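Local coordinates for methylornithine synthase PylB (Methanosarcina barkeri, PDB 3T7V), which catalyses the radical-based isomerization of L-lysine to (3R)-3-methyl-D-ornithine in pyrrolysine biosynthesis, using a [4Fe-4S] cluster and S-adenosylmethionine, at residues A[22-34]-A[214-226]. Sequence-based numbering, arbitrary orientation.
Sequences QLTDNDLRTLLSL and NDIESTILSLRGM
Arg224, its chain bent at chi2 (-65°), turns its guanidinium to the start of helix 25-32. Arg224 NE (2.9 Å) and NH2 (3.0 Å) both converge on Asp25 OD1, NE nearly in line with the C-O bond and NH2 from above the carboxylate plane, which is twisted 54° from the guanidinium. Arg224 NH2 also gives a nearly straight bond to Leu23 O (2.9 Å), while a water links that carbonyl to NH1 and Leu28 CD1 lies over one guanidinium face, toward its rim. A leucine in place of Arg224 would probably leave Asp25 without this countercharge and take from Leu23 O its bond from NH2. The second salt bridge is a single bond: extended Arg29 brings NH2 to the anti lone pair of Glu217 OE2 (2.6 Å). Beneath this charged rim lies a mainly apolar core. Leu32 is a knob among Ile216, Thr219, Ile220 and Leu223, its CD1 3.8 Å from Ile220 CG1; Ile220 in turn fits among Asp25, Leu28, Arg29 and Leu32, with CD1 3.7 Å from Arg29 CG. Leu28, Leu32 and Leu223 also meet helix 258-268. Knobs-into-holes packing, with the N-to-C directions of helices 25-32 and 216-226 128° apart, thus fastens an N-terminal helix onto the outer helical layer of the radical SAM TIM-barrel-type fold.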
loop_
_atom_site.group_PDB
_atom_site.type_symbol
_atom_site.label_atom_id
_atom_site.label_comp_id
_atom_site.label_asym_id
_atom_site.label_seq_id
_atom_site.Cartn_x
_atom_site.Cartn_y
_atom_site.Cartn_z
ATOM N N GLN A 22 -8.518 -15.584 17.430
ATOM C CA GLN A 22 -8.919 -14.227 17.003
ATOM C C GLN A 22 -8.529 -13.260 18.114
ATOM O O GLN A 22 -9.043 -13.362 19.193
ATOM C CB GLN A 22 -10.431 -14.107 16.887
ATOM C CG GLN A 22 -11.140 -15.257 16.216
ATOM C CD GLN A 22 -11.195 -15.018 14.755
ATOM O OE1 GLN A 22 -10.188 -14.686 14.141
ATOM N NE2 GLN A 22 -12.363 -15.178 14.177
ATOM N N LEU A 23 -7.678 -12.267 17.797
ATOM C CA LEU A 23 -7.299 -11.283 18.764
ATOM C C LEU A 23 -8.542 -10.498 19.238
ATOM O O LEU A 23 -9.401 -10.094 18.417
ATOM C CB LEU A 23 -6.275 -10.352 18.111
ATOM C CG LEU A 23 -4.830 -10.856 18.174
ATOM C CD1 LEU A 23 -4.419 -12.261 17.792
ATOM C CD2 LEU A 23 -4.072 -9.788 17.384
ATOM N N THR A 24 -8.681 -10.359 20.558
ATOM C CA THR A 24 -9.735 -9.532 21.124
ATOM C C THR A 24 -9.360 -8.066 21.176
ATOM O O THR A 24 -8.213 -7.720 20.940
ATOM C CB THR A 24 -10.011 -9.994 22.570
ATOM O OG1 THR A 24 -8.840 -9.740 23.389
ATOM C CG2 THR A 24 -10.337 -11.488 22.610
ATOM N N ASP A 25 -10.307 -7.198 21.562
ATOM C CA ASP A 25 -9.920 -5.799 21.710
ATOM C C ASP A 25 -8.919 -5.610 22.839
ATOM O O ASP A 25 -8.041 -4.724 22.729
ATOM C CB ASP A 25 -11.132 -4.845 21.886
ATOM C CG ASP A 25 -12.074 -4.811 20.643
ATOM O OD1 ASP A 25 -11.613 -5.002 19.476
ATOM O OD2 ASP A 25 -13.284 -4.608 20.857
ATOM N N ASN A 26 -9.057 -6.365 23.934
ATOM C CA ASN A 26 -7.992 -6.327 24.994
ATOM C C ASN A 26 -6.628 -6.701 24.440
ATOM O O ASN A 26 -5.616 -6.053 24.844
ATOM C CB ASN A 26 -8.379 -7.128 26.218
ATOM C CG ASN A 26 -9.365 -6.347 27.111
ATOM O OD1 ASN A 26 -9.929 -6.918 27.951
ATOM N ND2 ASN A 26 -9.571 -5.069 26.863
ATOM N N ASP A 27 -6.552 -7.738 23.586
ATOM C CA ASP A 27 -5.269 -8.145 22.989
ATOM C C ASP A 27 -4.745 -6.967 22.144
ATOM O O ASP A 27 -3.552 -6.659 22.235
ATOM C CB ASP A 27 -5.404 -9.387 22.072
ATOM C CG ASP A 27 -5.865 -10.605 22.808
ATOM O OD1 ASP A 27 -5.637 -10.685 24.043
ATOM O OD2 ASP A 27 -6.421 -11.525 22.168
ATOM N N LEU A 28 -5.593 -6.321 21.333
ATOM C CA LEU A 28 -5.143 -5.135 20.496
ATOM C C LEU A 28 -4.658 -4.049 21.399
ATOM O O LEU A 28 -3.646 -3.438 21.090
ATOM C CB LEU A 28 -6.268 -4.652 19.567
ATOM C CG LEU A 28 -6.726 -5.667 18.544
ATOM C CD1 LEU A 28 -7.853 -5.061 17.681
ATOM C CD2 LEU A 28 -5.590 -6.107 17.631
ATOM N N ARG A 29 -5.387 -3.701 22.487
ATOM C CA ARG A 29 -4.894 -2.665 23.365
ATOM C C ARG A 29 -3.537 -2.973 23.921
ATOM O O ARG A 29 -2.759 -2.046 24.165
ATOM C CB ARG A 29 -5.870 -2.363 24.532
ATOM C CG ARG A 29 -7.119 -1.664 24.069
ATOM C CD ARG A 29 -8.083 -1.526 25.261
ATOM N NE ARG A 29 -9.309 -0.832 24.824
ATOM C CZ ARG A 29 -9.442 0.481 24.812
ATOM N NH1 ARG A 29 -8.423 1.293 25.163
ATOM N NH2 ARG A 29 -10.612 1.032 24.502
ATOM N N THR A 30 -3.333 -4.239 24.341
ATOM C CA THR A 30 -2.086 -4.650 24.940
ATOM C C THR A 30 -0.954 -4.556 23.920
ATOM O O THR A 30 0.091 -3.936 24.194
ATOM C CB THR A 30 -2.242 -6.032 25.453
ATOM O OG1 THR A 30 -3.303 -6.075 26.396
ATOM C CG2 THR A 30 -0.879 -6.555 26.088
ATOM N N LEU A 31 -1.182 -5.141 22.737
ATOM C CA LEU A 31 -0.130 -5.153 21.688
ATOM C C LEU A 31 0.216 -3.750 21.215
ATOM O O LEU A 31 1.422 -3.380 21.048
ATOM C CB LEU A 31 -0.545 -6.077 20.516
ATOM C CG LEU A 31 -0.673 -7.560 20.938
ATOM C CD1 LEU A 31 -1.089 -8.360 19.714
ATOM C CD2 LEU A 31 0.606 -8.172 21.487
ATOM N N LEU A 32 -0.828 -2.933 21.068
ATOM C CA LEU A 32 -0.611 -1.570 20.611
ATOM C C LEU A 32 0.047 -0.674 21.648
ATOM O O LEU A 32 0.539 0.401 21.327
ATOM C CB LEU A 32 -1.902 -0.967 20.043
ATOM C CG LEU A 32 -2.396 -1.631 18.731
ATOM C CD1 LEU A 32 -3.839 -1.155 18.442
ATOM C CD2 LEU A 32 -1.455 -1.332 17.512
ATOM N N SER A 33 0.047 -1.062 22.938
ATOM C CA SER A 33 0.671 -0.174 23.929
ATOM C C SER A 33 2.103 -0.667 24.263
ATOM O O SER A 33 2.730 -0.124 25.151
ATOM C CB SER A 33 -0.226 0.029 25.147
ATOM O OG SER A 33 -0.462 -1.209 25.693
ATOM N N LEU A 34 2.623 -1.683 23.553
ATOM C CA LEU A 34 3.939 -2.218 23.862
ATOM C C LEU A 34 4.995 -1.144 23.582
ATOM O O LEU A 34 4.921 -0.444 22.572
ATOM C CB LEU A 34 4.277 -3.514 23.081
ATOM C CG LEU A 34 3.470 -4.760 23.327
ATOM C CD1 LEU A 34 3.809 -5.773 22.250
ATOM C CD2 LEU A 34 3.870 -5.342 24.659
ATOM N N ASN A 214 -4.040 9.555 15.186
ATOM C CA ASN A 214 -4.772 8.384 15.679
ATOM C C ASN A 214 -4.169 7.871 16.975
ATOM O O ASN A 214 -2.973 7.616 17.083
ATOM C CB ASN A 214 -4.691 7.257 14.616
ATOM C CG ASN A 214 -3.260 6.918 14.207
ATOM O OD1 ASN A 214 -2.495 7.828 13.793
ATOM N ND2 ASN A 214 -2.856 5.643 14.318
ATOM N N ASP A 215 -4.989 7.774 17.984
ATOM C CA ASP A 215 -4.561 7.103 19.225
ATOM C C ASP A 215 -4.837 5.611 19.197
ATOM O O ASP A 215 -5.307 5.079 18.164
ATOM C CB ASP A 215 -5.212 7.828 20.476
ATOM C CG ASP A 215 -6.767 7.630 20.607
ATOM O OD1 ASP A 215 -7.489 7.132 19.667
ATOM O OD2 ASP A 215 -7.344 7.965 21.728
ATOM N N ILE A 216 -4.642 4.905 20.297
ATOM C CA ILE A 216 -4.914 3.448 20.284
ATOM C C ILE A 216 -6.346 3.184 19.920
ATOM O O ILE A 216 -6.579 2.279 19.107
ATOM C CB ILE A 216 -4.529 2.809 21.632
ATOM C CG1 ILE A 216 -3.040 2.775 21.762
ATOM C CG2 ILE A 216 -5.171 1.436 21.855
ATOM C CD1 ILE A 216 -2.523 2.377 23.150
ATOM N N GLU A 217 -7.302 3.897 20.519
ATOM C CA GLU A 217 -8.736 3.574 20.235
ATOM C C GLU A 217 -9.060 3.805 18.740
ATOM O O GLU A 217 -9.819 3.019 18.158
ATOM C CB GLU A 217 -9.638 4.363 21.195
ATOM C CG GLU A 217 -9.499 3.756 22.606
ATOM C CD GLU A 217 -10.517 4.369 23.574
ATOM O OE1 GLU A 217 -10.814 5.629 23.436
ATOM O OE2 GLU A 217 -10.985 3.564 24.412
ATOM N N SER A 218 -8.543 4.900 18.185
ATOM C CA SER A 218 -8.814 5.205 16.747
ATOM C C SER A 218 -8.223 4.100 15.887
ATOM O O SER A 218 -8.876 3.651 14.916
ATOM C CB SER A 218 -8.078 6.522 16.461
ATOM O OG SER A 218 -8.215 6.933 15.146
ATOM N N THR A 219 -7.044 3.622 16.242
ATOM C CA THR A 219 -6.386 2.561 15.499
ATOM C C THR A 219 -7.190 1.271 15.584
ATOM O O THR A 219 -7.294 0.554 14.567
ATOM C CB THR A 219 -4.965 2.384 16.044
ATOM O OG1 THR A 219 -4.276 3.650 15.907
ATOM C CG2 THR A 219 -4.227 1.279 15.256
ATOM N N ILE A 220 -7.698 0.917 16.777
ATOM C CA ILE A 220 -8.557 -0.289 16.859
ATOM C C ILE A 220 -9.785 -0.174 15.984
ATOM O O ILE A 220 -10.135 -1.146 15.307
ATOM C CB ILE A 220 -8.908 -0.544 18.334
ATOM C CG1 ILE A 220 -7.597 -0.858 19.032
ATOM C CG2 ILE A 220 -9.895 -1.685 18.431
ATOM C CD1 ILE A 220 -7.822 -1.066 20.535
ATOM N N LEU A 221 -10.443 1.014 15.981
ATOM C CA LEU A 221 -11.626 1.238 15.136
ATOM C C LEU A 221 -11.209 0.998 13.672
ATOM O O LEU A 221 -11.921 0.327 12.929
ATOM C CB LEU A 221 -12.129 2.670 15.244
ATOM C CG LEU A 221 -12.933 3.225 16.422
ATOM C CD1 LEU A 221 -13.333 4.693 16.142
ATOM C CD2 LEU A 221 -14.176 2.335 16.491
ATOM N N SER A 222 -10.014 1.428 13.316
ATOM C CA SER A 222 -9.578 1.247 11.917
ATOM C C SER A 222 -9.203 -0.171 11.584
ATOM O O SER A 222 -9.542 -0.666 10.498
ATOM C CB SER A 222 -8.420 2.162 11.615
ATOM O OG SER A 222 -8.898 3.494 11.656
ATOM N N LEU A 223 -8.561 -0.862 12.523
ATOM C CA LEU A 223 -8.270 -2.293 12.285
ATOM C C LEU A 223 -9.572 -3.134 12.152
ATOM O O LEU A 223 -9.686 -3.988 11.243
ATOM C CB LEU A 223 -7.409 -2.901 13.429
ATOM C CG LEU A 223 -5.981 -2.263 13.445
ATOM C CD1 LEU A 223 -5.291 -2.609 14.787
ATOM C CD2 LEU A 223 -5.095 -2.825 12.317
ATOM N N ARG A 224 -10.549 -2.887 13.039
ATOM C CA ARG A 224 -11.785 -3.610 12.978
ATOM C C ARG A 224 -12.539 -3.204 11.694
ATOM O O ARG A 224 -13.159 -4.056 11.040
ATOM C CB ARG A 224 -12.646 -3.335 14.223
ATOM C CG ARG A 224 -12.043 -3.868 15.511
ATOM C CD ARG A 224 -12.010 -5.366 15.421
ATOM N NE ARG A 224 -11.592 -5.875 16.739
ATOM C CZ ARG A 224 -10.980 -7.049 16.902
ATOM N NH1 ARG A 224 -10.738 -7.814 15.854
ATOM N NH2 ARG A 224 -10.588 -7.431 18.121
ATOM N N GLY A 225 -12.476 -1.923 11.283
ATOM C CA GLY A 225 -13.178 -1.409 10.059
ATOM C C GLY A 225 -12.616 -2.099 8.849
ATOM O O GLY A 225 -13.406 -2.518 7.951
ATOM N N MET A 226 -11.307 -2.230 8.809
ATOM C CA MET A 226 -10.634 -2.939 7.652
ATOM C C MET A 226 -11.049 -4.380 7.566
ATOM O O MET A 226 -11.175 -4.869 6.449
ATOM C CB MET A 226 -9.045 -2.880 7.647
ATOM C CG MET A 226 -8.487 -1.545 7.167
ATOM S SD MET A 226 -6.746 -1.625 6.546
ATOM C CE MET A 226 -6.396 -2.242 8.151
HETATM O O HOH W 1 -9.251 -10.110 15.688
#